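Local coordinates for protein beta-1,4-mannanase (Caldicellulosiruptor saccharolyticus, PDB 1PMH) that binds mannohexaose and probably mannan chains, as a family 27 carbohydrate-binding module of a beta-1,4-mannanase, at residues L9-G14 with Y174-R179; K31-S36 with L48-E53; Q37-P42 with V130-K135; V85-F90 with T138-A143. All blocks are in the same frame, centred on the assembly; numbering follows the deposited sequence. Where two conformers were deposited one is given.

All four contacts reach the same antiparallel sheet of a jellyroll beta-sandwich. Contacts 2 and 4 are strand pairs on different parts of it: the first is a hairpin with a salt bridge and a water on one face and valine and leucine side chains on the other, the second a nearly exactly antiparallel pairing with seven of twelve touching residues buried. Contact 1 lies between them, since strand 172-181 neighbours both 47-53 and 84-92, and its chemistry is that of a calcium site. Contact 3, about 18 Å from the chain centre to its own centre, is the outermost and joins two turns chiefly through one amide; Asp38 connects it to contacts 1 and 2, Phe90 to contact 4.

Contact 1 (L9-G14 with Y174-R179); sequences LDFEDG and YLDNVR. With CA (calcium ion), chain C.
Asp10 and Asp176 meet through a calcium ion, the dense point where the loop 9-14 rests against strand 174-179. Asp176 grips the metal with both oxygens, each at 2.5 Å from the calcium, while the loop supplies the backbone carbonyl Asp10 O at 2.4 Å and the carboxylate oxygen Glu12 OE2, also at 2.4 Å. Asp176 OD1 additionally accepts the N-H of Asn177 from above the carboxylate plane, and the rim of the Phe11 ring comes in edge-on, CD2 standing 3.5 Å from that oxygen with ring and carboxylate planes 45° apart. Water 1 fills a further coordination position and donates to Asn177 OD1 over 2.7 Å, a second-shell bond; Asn177 ND2 turns instead to Glu88. With Asn44 and Tyr46 the site has seven ligand atoms and connects the start of the chain to a central strand of the jellyroll sandwich. Just before the site, Leu9 and Val178 form an antiparallel hydrogen-bonded pair, Leu9 N donating to Val178 O at 2.8 Å, and their CB atoms face each other at 4.0 Å. Packing thins beyond the metal. An Asx turn, Glu12 N to Asp10 OD1, and a type I turn from Phe11 to Gly14 carry the loop away from the strand, and the turn residues Asp13 and Gly14 make no contact with segment 174-179.

Contact 2 (K31-S36 with L48-E53); sequences KKVSVS and LRLDVE. With EDO (1,2-ethanediol), chain D.
Lys31 and Lys32 both face Asp51, the signature of a classic beta bulge in the antiparallel hairpin formed by strands 30-36 and 47-53, whose short segments run at 145° to one another. At the bulge Asp51 O takes the N-H of Lys31 at 2.7 Å, while its second bond, from Lys32 N, is weak. The Lys31 side chain crosses Glu53 at about a right angle, CG touching Glu53 CG at 3.8 Å, and its ammonium nitrogen bonds to Lys28 O and to a 1,2-ethanediol molecule that probably came from the crystallisation liquor. Lys32 lies beside Asp51 and points the same way, its methylenes against OD2. Val33 turns to the opposite face, where CG1 meets Leu48 CD1 at 3.8 Å and CG2 meets Leu50 CD2 at 4.0 Å; Leu65 of the other sheet touches all three side chains, so this face belongs to the sandwich interior. Ser34 returns to the charged face. Its OG, set between the backbone N and the carbonyl carbon (chi1 68°), donates to water 2, which in turn donates to Arg49 O and Asp51 OD2. The other oxygen, Asp51 OD1, is gripped side-on by Arg49 NE and NH2, each 2.9 Å from it, with OD1 lying in the guanidinium plane, and Arg49 NH1 reaches Asp38. At Ser36, whose OG accepts from Asp38 N, the touch is carbon on carbon: Ser36 CB lies 3.8 Å from Arg49 CB.

Contact 3 (Q37-P42 with V130-K135); sequences QDLQRP and VKINGK
Leu39 and Ile132 are the residues whose CA atoms come nearest, at 6.1 Å, yet the segments form no beta bridge and no backbone-to-backbone hydrogen bond joins them. Each side is instead a turn. Gln37 to Gln40 form a type I turn closed by Gln40 N to Gln37 O, and Ile132 to Lys135 form a type I' turn, the tight reversal of the hairpin between strands 128-132 and 135-145. Asn133 occupies the second position of that reversal with the positive phi, 52°, of a type I' turn; its CB points toward segment 37-42. One nitrogen then does the joining: Asn133 ND2 donates to Asp38 O at 3.1 Å and to Gln40 O at 2.7 Å. Both bonds are nearly straight, 172° and 166° at the hydrogen, and both acceptors lie close to the plane of the amide, although the donor stands above the carbonyl plane of Asp38. Water 3 adds a bridge between Asp38 O and Ile132 O. Beside this polar grip, Ile132 CG2 packs against Leu39 CB at 4.1 Å, and its CD1 sits over the centre of one face of the Arg41 guanidinium. That flat group is held by Arg41 NH1, which donates in the guanidinium plane to Leu39 O at 2.8 Å. Phe90 touches Leu39, Arg41 and Ile132 from the neighbouring strand. Because the amide uses both its N-H groups on main-chain carbonyls, the link reads the conformation of the loop rather than its side chains, and it involves no charge pairing across the contact.

Contact 4 (V85-F90 with T138-A143); sequences VEFEMF and TVIHKA
His141 presents one face of its ring to Glu88 CG, a CH-pi contact 3.8 Å from the ring centroid in the modelled conformer of Glu88, whose OE2 bonds to Asn177 ND2. At the ring edge, His141 NE2 donates an almost straight bond, 171° at the hydrogen, to Glu86 OE2 at 2.8 Å, meeting that oxygen on its anti side. On the other side of the sheet Lys142 N lies over one face of the Phe87 ring; the two side chains run side by side, pointing the same way, with Phe87 CZ 3.8 Å from Lys142 CB. Phe87 CE1 meets Ile140 CG2 at 4.1 Å, and Met89, present as selenomethionine, pairs with Ile140. Phe90, back on the His141 side, rests CD2 against Val139 CG2. Chi1 of -176° puts His141 CG anti to the backbone N. Glu86 also forms salt bridges with Arg179 and Arg181, so its carboxylate gathers several donors. Between the strands, antiparallel at 171°, paired hydrogen bonds link Phe87 with Lys142 and Met89 with Ile140. Strand 172-181 flanks 84-92 and strand 128-132 flanks 135-145, while the face of Phe87, Met89 and Ile140 packs on strands 102-109 and 114-122 of the opposing jellyroll sheet, where Val107, Tyr105 and Ile122 meet it.

Contact 1 (L9-G14 with Y174-R179)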
# COMPACT_ATOMS: atom_id res chain seq x y z
N LEU A 9 -9.06 6.27 2.55
CA LEU A 9 -8.41 5.50 3.61
C LEU A 9 -7.13 6.25 3.99
O LEU A 9 -6.04 5.99 3.50
CB LEU A 9 -8.17 4.07 3.13
CG LEU A 9 -9.36 3.37 2.47
CD1 LEU A 9 -9.02 1.93 2.13
CD2 LEU A 9 -10.57 3.39 3.39
N ASP A 10 -7.34 7.21 4.89
CA ASP A 10 -6.31 8.15 5.31
C ASP A 10 -5.80 7.91 6.73
O ASP A 10 -4.92 8.63 7.19
CB ASP A 10 -6.74 9.61 5.15
CG ASP A 10 -7.96 9.97 5.93
OD1 ASP A 10 -8.45 9.17 6.75
OD2 ASP A 10 -8.46 11.10 5.72
N PHE A 11 -6.39 6.94 7.42
CA PHE A 11 -6.04 6.53 8.77
C PHE A 11 -6.30 7.64 9.79
O PHE A 11 -5.86 7.52 10.93
CB PHE A 11 -4.61 5.97 8.83
CG PHE A 11 -4.42 4.93 7.76
CD1 PHE A 11 -4.98 3.66 7.93
CD2 PHE A 11 -3.82 5.24 6.55
CE1 PHE A 11 -4.94 2.73 6.92
CE2 PHE A 11 -3.78 4.29 5.51
CZ PHE A 11 -4.32 3.06 5.70
N GLU A 12 -7.04 8.69 9.43
CA GLU A 12 -7.12 9.86 10.28
C GLU A 12 -8.04 9.65 11.48
O GLU A 12 -8.00 10.44 12.41
CB GLU A 12 -7.45 11.11 9.47
CG GLU A 12 -6.30 11.55 8.57
CD GLU A 12 -5.00 11.76 9.33
OE1 GLU A 12 -4.92 12.67 10.22
OE2 GLU A 12 -4.05 10.99 9.05
N ASP A 13 -8.80 8.56 11.50
CA ASP A 13 -9.50 8.11 12.70
C ASP A 13 -8.64 7.40 13.75
O ASP A 13 -9.14 6.93 14.78
CB ASP A 13 -10.76 7.31 12.37
CG ASP A 13 -10.47 5.95 11.76
OD1 ASP A 13 -9.29 5.57 11.58
OD2 ASP A 13 -11.43 5.22 11.44
N GLY A 14 -7.35 7.30 13.48
CA GLY A 14 -6.41 6.66 14.37
C GLY A 14 -6.55 5.15 14.42
O GLY A 14 -6.14 4.52 15.40
N TYR A 174 5.51 2.67 5.10
CA TYR A 174 4.24 3.28 5.48
C TYR A 174 3.37 3.45 4.25
O TYR A 174 3.84 3.76 3.16
CB TYR A 174 4.43 4.64 6.16
CG TYR A 174 5.34 4.66 7.35
CD1 TYR A 174 6.72 4.70 7.19
CD2 TYR A 174 4.84 4.70 8.66
CE1 TYR A 174 7.58 4.75 8.31
CE2 TYR A 174 5.71 4.72 9.75
CZ TYR A 174 7.06 4.75 9.59
OH TYR A 174 7.94 4.81 10.64
N LEU A 175 2.08 3.30 4.45
CA LEU A 175 1.07 3.64 3.48
C LEU A 175 0.19 4.74 4.04
O LEU A 175 -0.13 4.77 5.23
CB LEU A 175 0.19 2.48 3.11
CG LEU A 175 0.79 1.39 2.30
CD1 LEU A 175 -0.22 0.25 2.15
CD2 LEU A 175 1.22 1.88 0.92
N ASP A 176 -0.24 5.64 3.17
CA ASP A 176 -1.22 6.66 3.59
C ASP A 176 -2.02 7.06 2.36
O ASP A 176 -1.63 6.84 1.21
CB ASP A 176 -0.54 7.87 4.22
CG ASP A 176 -1.39 8.66 5.20
OD1 ASP A 176 -2.58 8.34 5.38
OD2 ASP A 176 -0.89 9.62 5.79
N ASN A 177 -3.14 7.73 2.65
CA ASN A 177 -3.94 8.35 1.59
C ASN A 177 -4.24 7.37 0.46
O ASN A 177 -4.07 7.69 -0.73
CB ASN A 177 -3.28 9.62 1.11
CG ASN A 177 -3.23 10.66 2.20
OD1 ASN A 177 -4.12 10.71 3.06
ND2 ASN A 177 -2.23 11.50 2.19
N VAL A 178 -4.73 6.21 0.86
CA VAL A 178 -5.20 5.24 -0.13
C VAL A 178 -6.61 5.66 -0.49
O VAL A 178 -7.46 5.71 0.37
CB VAL A 178 -5.15 3.83 0.45
CG1 VAL A 178 -5.77 2.84 -0.53
CG2 VAL A 178 -3.69 3.45 0.83
N ARG A 179 -6.84 5.97 -1.76
CA ARG A 179 -8.11 6.51 -2.20
C ARG A 179 -8.63 5.75 -3.41
O ARG A 179 -7.88 5.48 -4.36
CB ARG A 179 -8.01 8.00 -2.56
CG ARG A 179 -7.60 8.85 -1.36
CD ARG A 179 -7.80 10.30 -1.60
NE ARG A 179 -6.75 10.75 -2.50
CZ ARG A 179 -6.71 11.99 -2.98
NH1 ARG A 179 -7.70 12.83 -2.73
NH2 ARG A 179 -5.70 12.34 -3.76
CA CA C . -2.99 9.99 7.19
O HOH W 1 -3.94 11.44 5.64

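Contact 2 (K31-S36 with L48-E53)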
# COMPACT_ATOMS: atom_id res chain seq x y z
N LYS A 31 5.67 -8.22 9.15
CA LYS A 31 5.67 -8.75 10.52
C LYS A 31 4.68 -8.08 11.47
O LYS A 31 4.36 -8.66 12.49
CB LYS A 31 7.07 -8.63 11.12
CG LYS A 31 8.11 -9.34 10.29
CD LYS A 31 7.75 -10.77 9.93
CE LYS A 31 8.82 -11.45 9.19
NZ LYS A 31 8.37 -12.81 8.80
N LYS A 32 4.27 -6.87 11.17
CA LYS A 32 3.35 -6.12 12.02
C LYS A 32 2.71 -5.04 11.20
O LYS A 32 3.35 -4.44 10.34
CB LYS A 32 4.05 -5.51 13.23
CG LYS A 32 3.13 -4.90 14.28
CD LYS A 32 3.91 -4.33 15.43
CE LYS A 32 2.98 -3.51 16.27
NZ LYS A 32 1.95 -4.38 16.90
N VAL A 33 1.43 -4.84 11.45
CA VAL A 33 0.61 -3.82 10.85
C VAL A 33 0.08 -2.97 12.00
O VAL A 33 -0.49 -3.49 12.97
CB VAL A 33 -0.54 -4.39 10.07
CG1 VAL A 33 -1.39 -3.31 9.46
CG2 VAL A 33 -0.09 -5.32 8.97
N SER A 34 0.31 -1.66 11.96
CA SER A 34 -0.14 -0.78 13.03
C SER A 34 -0.42 0.61 12.48
O SER A 34 0.01 0.95 11.41
CB SER A 34 0.90 -0.73 14.16
OG SER A 34 2.09 -0.09 13.72
N VAL A 35 -1.13 1.41 13.28
CA VAL A 35 -1.34 2.82 12.96
C VAL A 35 -0.23 3.57 13.70
O VAL A 35 0.05 3.30 14.85
CB VAL A 35 -2.79 3.26 13.23
CG1 VAL A 35 -3.19 3.10 14.70
CG2 VAL A 35 -3.05 4.64 12.68
N SER A 36 0.35 4.54 13.02
CA SER A 36 1.48 5.27 13.52
C SER A 36 1.33 6.78 13.36
O SER A 36 0.80 7.24 12.37
CB SER A 36 2.73 4.78 12.76
OG SER A 36 3.93 5.45 13.10
N LEU A 48 -0.38 4.19 8.08
CA LEU A 48 -0.27 2.76 8.28
C LEU A 48 1.17 2.36 8.24
O LEU A 48 1.82 2.51 7.22
CB LEU A 48 -1.12 2.02 7.27
CG LEU A 48 -1.34 0.52 7.54
CD1 LEU A 48 -2.31 0.35 8.70
CD2 LEU A 48 -1.82 -0.17 6.30
N ARG A 49 1.67 1.77 9.32
CA ARG A 49 3.03 1.29 9.41
C ARG A 49 3.08 -0.22 9.21
O ARG A 49 2.43 -0.98 9.97
CB ARG A 49 3.63 1.67 10.78
CG ARG A 49 5.06 1.18 10.96
CD ARG A 49 5.67 1.67 12.25
NE ARG A 49 6.93 0.99 12.51
CZ ARG A 49 8.00 1.50 13.06
NH1 ARG A 49 8.03 2.74 13.52
NH2 ARG A 49 9.04 0.69 13.20
N LEU A 50 3.89 -0.67 8.26
CA LEU A 50 4.14 -2.08 7.98
C LEU A 50 5.58 -2.35 8.36
O LEU A 50 6.49 -1.83 7.75
CB LEU A 50 3.93 -2.34 6.49
CG LEU A 50 2.63 -1.86 5.86
CD1 LEU A 50 2.64 -2.09 4.35
CD2 LEU A 50 1.45 -2.47 6.54
N ASP A 51 5.79 -3.12 9.40
CA ASP A 51 7.17 -3.55 9.74
C ASP A 51 7.49 -4.76 8.93
O ASP A 51 6.80 -5.76 9.06
CB ASP A 51 7.25 -3.82 11.24
CG ASP A 51 7.06 -2.56 12.03
OD1 ASP A 51 7.89 -1.64 11.83
OD2 ASP A 51 6.13 -2.43 12.83
N VAL A 52 8.45 -4.64 8.00
CA VAL A 52 8.79 -5.70 7.06
C VAL A 52 10.21 -6.20 7.35
O VAL A 52 11.07 -5.49 7.89
CB VAL A 52 8.62 -5.29 5.58
CG1 VAL A 52 7.32 -4.66 5.35
CG2 VAL A 52 9.73 -4.39 5.10
N GLU A 53 10.42 -7.44 6.92
CA GLU A 53 11.73 -8.05 6.87
C GLU A 53 11.88 -8.81 5.57
O GLU A 53 11.08 -9.69 5.29
CB GLU A 53 11.95 -8.99 8.05
CG GLU A 53 11.70 -8.41 9.43
CD GLU A 53 12.00 -9.39 10.55
OE1 GLU A 53 12.64 -10.43 10.29
OE2 GLU A 53 11.63 -9.08 11.70
C1 EDO D . 10.49 -12.89 6.58
O1 EDO D . 9.52 -13.91 6.63
C2 EDO D . 10.47 -12.51 5.12
O2 EDO D . 11.85 -12.44 4.88
O HOH W 2 3.52 -1.94 12.44

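Contact 3 (Q37-P42 with V130-K135)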
# COMPACT_ATOMS: atom_id res chain seq x y z
N GLN A 37 1.95 7.48 14.30
CA GLN A 37 2.14 8.94 14.24
C GLN A 37 3.54 9.33 13.79
O GLN A 37 3.89 10.50 13.89
CB GLN A 37 1.77 9.62 15.59
CG GLN A 37 0.29 9.45 15.88
CD GLN A 37 -0.09 10.09 17.20
OE1 GLN A 37 0.22 11.26 17.48
NE2 GLN A 37 -0.66 9.32 18.07
N ASP A 38 4.32 8.40 13.26
CA ASP A 38 5.68 8.74 12.88
C ASP A 38 5.80 9.83 11.84
O ASP A 38 6.79 10.57 11.84
CB ASP A 38 6.42 7.51 12.34
CG ASP A 38 6.70 6.44 13.40
OD1 ASP A 38 6.54 6.70 14.61
OD2 ASP A 38 6.98 5.29 12.98
N LEU A 39 4.82 9.92 10.95
CA LEU A 39 4.79 10.87 9.85
C LEU A 39 3.89 12.08 10.18
O LEU A 39 3.50 12.78 9.27
CB LEU A 39 4.40 10.20 8.53
CG LEU A 39 5.19 8.94 8.18
CD1 LEU A 39 4.72 8.40 6.87
CD2 LEU A 39 6.67 9.18 8.12
N GLN A 40 3.51 12.29 11.44
CA GLN A 40 2.53 13.30 11.75
C GLN A 40 3.01 14.62 11.29
O GLN A 40 4.12 15.00 11.59
CB GLN A 40 2.17 13.24 13.23
CG GLN A 40 3.23 13.60 14.24
CD GLN A 40 2.73 13.39 15.68
OE1 GLN A 40 3.50 13.00 16.56
NE2 GLN A 40 1.43 13.61 15.91
N ARG A 41 2.12 15.34 10.62
CA ARG A 41 2.43 16.61 10.06
C ARG A 41 1.14 17.40 9.85
O ARG A 41 0.09 16.88 10.16
CB ARG A 41 3.26 16.42 8.84
CG ARG A 41 2.55 15.67 7.76
CD ARG A 41 3.59 15.17 6.72
NE ARG A 41 3.06 14.47 5.57
CZ ARG A 41 2.75 13.19 5.52
NH1 ARG A 41 2.81 12.49 6.62
NH2 ARG A 41 2.26 12.63 4.40
N PRO A 42 1.18 18.64 9.37
CA PRO A 42 -0.06 19.44 9.36
C PRO A 42 -1.16 18.75 8.57
O PRO A 42 -1.00 18.35 7.42
CB PRO A 42 0.41 20.78 8.77
CG PRO A 42 1.83 20.82 9.19
CD PRO A 42 2.36 19.44 9.01
N VAL A 130 11.65 13.11 0.40
CA VAL A 130 10.92 14.10 1.19
C VAL A 130 11.38 14.01 2.63
O VAL A 130 11.50 12.91 3.16
CB VAL A 130 9.41 13.84 1.02
CG1 VAL A 130 8.59 14.84 1.81
CG2 VAL A 130 9.00 13.98 -0.44
N LYS A 131 11.50 15.12 3.33
CA LYS A 131 11.80 15.12 4.74
C LYS A 131 10.53 15.35 5.57
O LYS A 131 9.81 16.32 5.32
CB LYS A 131 12.84 16.19 5.14
CG LYS A 131 13.42 16.04 6.55
CD LYS A 131 14.40 17.09 7.05
CE LYS A 131 15.62 17.21 6.15
NZ LYS A 131 16.51 16.03 6.13
N ILE A 132 10.27 14.44 6.50
CA ILE A 132 9.11 14.46 7.40
C ILE A 132 9.61 14.20 8.81
O ILE A 132 10.30 13.23 9.04
CB ILE A 132 8.11 13.39 6.98
CG1 ILE A 132 7.61 13.57 5.55
CG2 ILE A 132 6.99 13.37 8.04
CD1 ILE A 132 6.80 12.40 5.00
N ASN A 133 9.36 15.11 9.74
CA ASN A 133 9.80 14.93 11.14
C ASN A 133 11.26 14.59 11.29
O ASN A 133 11.64 13.70 12.07
CB ASN A 133 8.91 13.99 11.93
CG ASN A 133 7.50 14.47 11.96
OD1 ASN A 133 7.37 15.72 12.06
ND2 ASN A 133 6.52 13.69 11.86
N GLY A 134 12.12 15.34 10.63
CA GLY A 134 13.55 15.22 10.82
C GLY A 134 14.13 14.04 10.11
O GLY A 134 15.32 13.85 10.27
N LYS A 135 13.37 13.30 9.29
CA LYS A 135 13.90 12.12 8.64
C LYS A 135 13.51 12.17 7.18
O LYS A 135 12.41 12.54 6.82
CB LYS A 135 13.29 10.88 9.31
CG LYS A 135 13.85 9.55 8.90
CD LYS A 135 13.50 8.45 9.92
CE LYS A 135 14.71 7.57 10.23
NZ LYS A 135 15.55 7.22 9.03
O HOH W 3 9.79 10.68 10.64

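Contact 4 (V85-F90 with T138-A143)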
# COMPACT_ATOMS: atom_id res chain seq x y z
N VAL A 85 -7.25 3.95 -8.35
CA VAL A 85 -6.81 3.75 -6.95
C VAL A 85 -5.47 4.46 -6.80
O VAL A 85 -4.56 4.20 -7.55
CB VAL A 85 -6.67 2.25 -6.59
CG1 VAL A 85 -6.11 2.13 -5.17
CG2 VAL A 85 -8.06 1.58 -6.69
N GLU A 86 -5.42 5.37 -5.84
CA GLU A 86 -4.27 6.19 -5.58
C GLU A 86 -3.72 5.88 -4.20
O GLU A 86 -4.46 5.46 -3.30
CB GLU A 86 -4.70 7.66 -5.60
CG GLU A 86 -3.56 8.65 -5.54
CD GLU A 86 -4.05 10.05 -5.81
OE1 GLU A 86 -4.96 10.18 -6.68
OE2 GLU A 86 -3.46 10.99 -5.24
N PHE A 87 -2.43 6.04 -3.98
CA PHE A 87 -1.81 5.78 -2.68
C PHE A 87 -0.50 6.53 -2.58
O PHE A 87 0.09 6.92 -3.60
CB PHE A 87 -1.58 4.28 -2.49
CG PHE A 87 -0.56 3.74 -3.45
CD1 PHE A 87 0.80 3.76 -3.11
CD2 PHE A 87 -0.93 3.34 -4.72
CE1 PHE A 87 1.75 3.43 -4.03
CE2 PHE A 87 0.06 2.99 -5.65
CZ PHE A 87 1.38 3.02 -5.29
N GLU A 88 -0.03 6.69 -1.33
CA GLU A 88 1.30 7.17 -1.04
C GLU A 88 1.99 6.12 -0.18
O GLU A 88 1.42 5.62 0.78
CB GLU A 88 1.24 8.52 -0.27
CG GLU A 88 0.59 9.65 -1.06
CD GLU A 88 0.53 10.97 -0.31
OE1 GLU A 88 1.61 11.51 -0.06
OE2 GLU A 88 -0.58 11.50 -0.07
N MSE A 89 3.25 5.89 -0.51
CA MSE A 89 4.09 4.91 0.17
C MSE A 89 5.38 5.59 0.58
O MSE A 89 5.95 6.34 -0.21
CB MSE A 89 4.33 3.78 -0.80
CG MSE A 89 5.15 2.68 -0.29
SE MSE A 89 5.53 1.37 -1.69
CE MSE A 89 3.96 1.00 -2.17
N PHE A 90 5.85 5.31 1.80
CA PHE A 90 7.00 6.00 2.38
C PHE A 90 7.97 4.95 2.92
O PHE A 90 7.56 4.10 3.71
CB PHE A 90 6.60 6.92 3.56
CG PHE A 90 5.50 7.90 3.22
CD1 PHE A 90 4.19 7.51 3.14
CD2 PHE A 90 5.80 9.23 3.03
CE1 PHE A 90 3.20 8.39 2.79
CE2 PHE A 90 4.80 10.13 2.67
CZ PHE A 90 3.52 9.68 2.54
N THR A 138 11.96 7.97 1.03
CA THR A 138 11.56 7.69 -0.35
C THR A 138 10.06 7.67 -0.40
O THR A 138 9.45 6.94 0.39
CB THR A 138 12.10 6.30 -0.72
OG1 THR A 138 13.51 6.25 -0.56
CG2 THR A 138 11.68 5.88 -2.10
N VAL A 139 9.46 8.48 -1.28
CA VAL A 139 8.02 8.56 -1.38
C VAL A 139 7.57 8.22 -2.78
O VAL A 139 8.03 8.79 -3.78
CB VAL A 139 7.57 9.97 -1.02
CG1 VAL A 139 6.04 10.10 -1.15
CG2 VAL A 139 8.05 10.34 0.40
N ILE A 140 6.66 7.26 -2.86
CA ILE A 140 6.03 6.79 -4.09
C ILE A 140 4.58 7.18 -4.00
O ILE A 140 3.88 6.82 -3.08
CB ILE A 140 6.20 5.29 -4.25
CG1 ILE A 140 7.69 5.00 -4.42
CG2 ILE A 140 5.40 4.76 -5.45
CD1 ILE A 140 8.05 3.58 -4.38
N HIS A 141 4.15 7.95 -4.98
CA HIS A 141 2.78 8.45 -5.04
C HIS A 141 2.27 8.16 -6.44
O HIS A 141 2.74 8.76 -7.41
CB HIS A 141 2.76 9.95 -4.76
CG HIS A 141 1.40 10.56 -4.71
ND1 HIS A 141 1.20 11.91 -4.56
CD2 HIS A 141 0.17 10.00 -4.70
CE1 HIS A 141 -0.09 12.12 -4.34
NE2 HIS A 141 -0.75 11.02 -4.63
N LYS A 142 1.31 7.24 -6.56
CA LYS A 142 0.84 6.78 -7.88
C LYS A 142 -0.66 6.62 -7.82
O LYS A 142 -1.22 6.43 -6.76
CB LYS A 142 1.40 5.40 -8.26
CG LYS A 142 2.89 5.29 -8.38
CD LYS A 142 3.39 5.88 -9.66
CE LYS A 142 4.84 5.51 -9.94
NZ LYS A 142 5.48 6.56 -10.82
N ALA A 143 -1.25 6.63 -9.01
CA ALA A 143 -2.62 6.20 -9.23
C ALA A 143 -2.63 5.20 -10.36
O ALA A 143 -2.04 5.46 -11.39
CB ALA A 143 -3.53 7.37 -9.54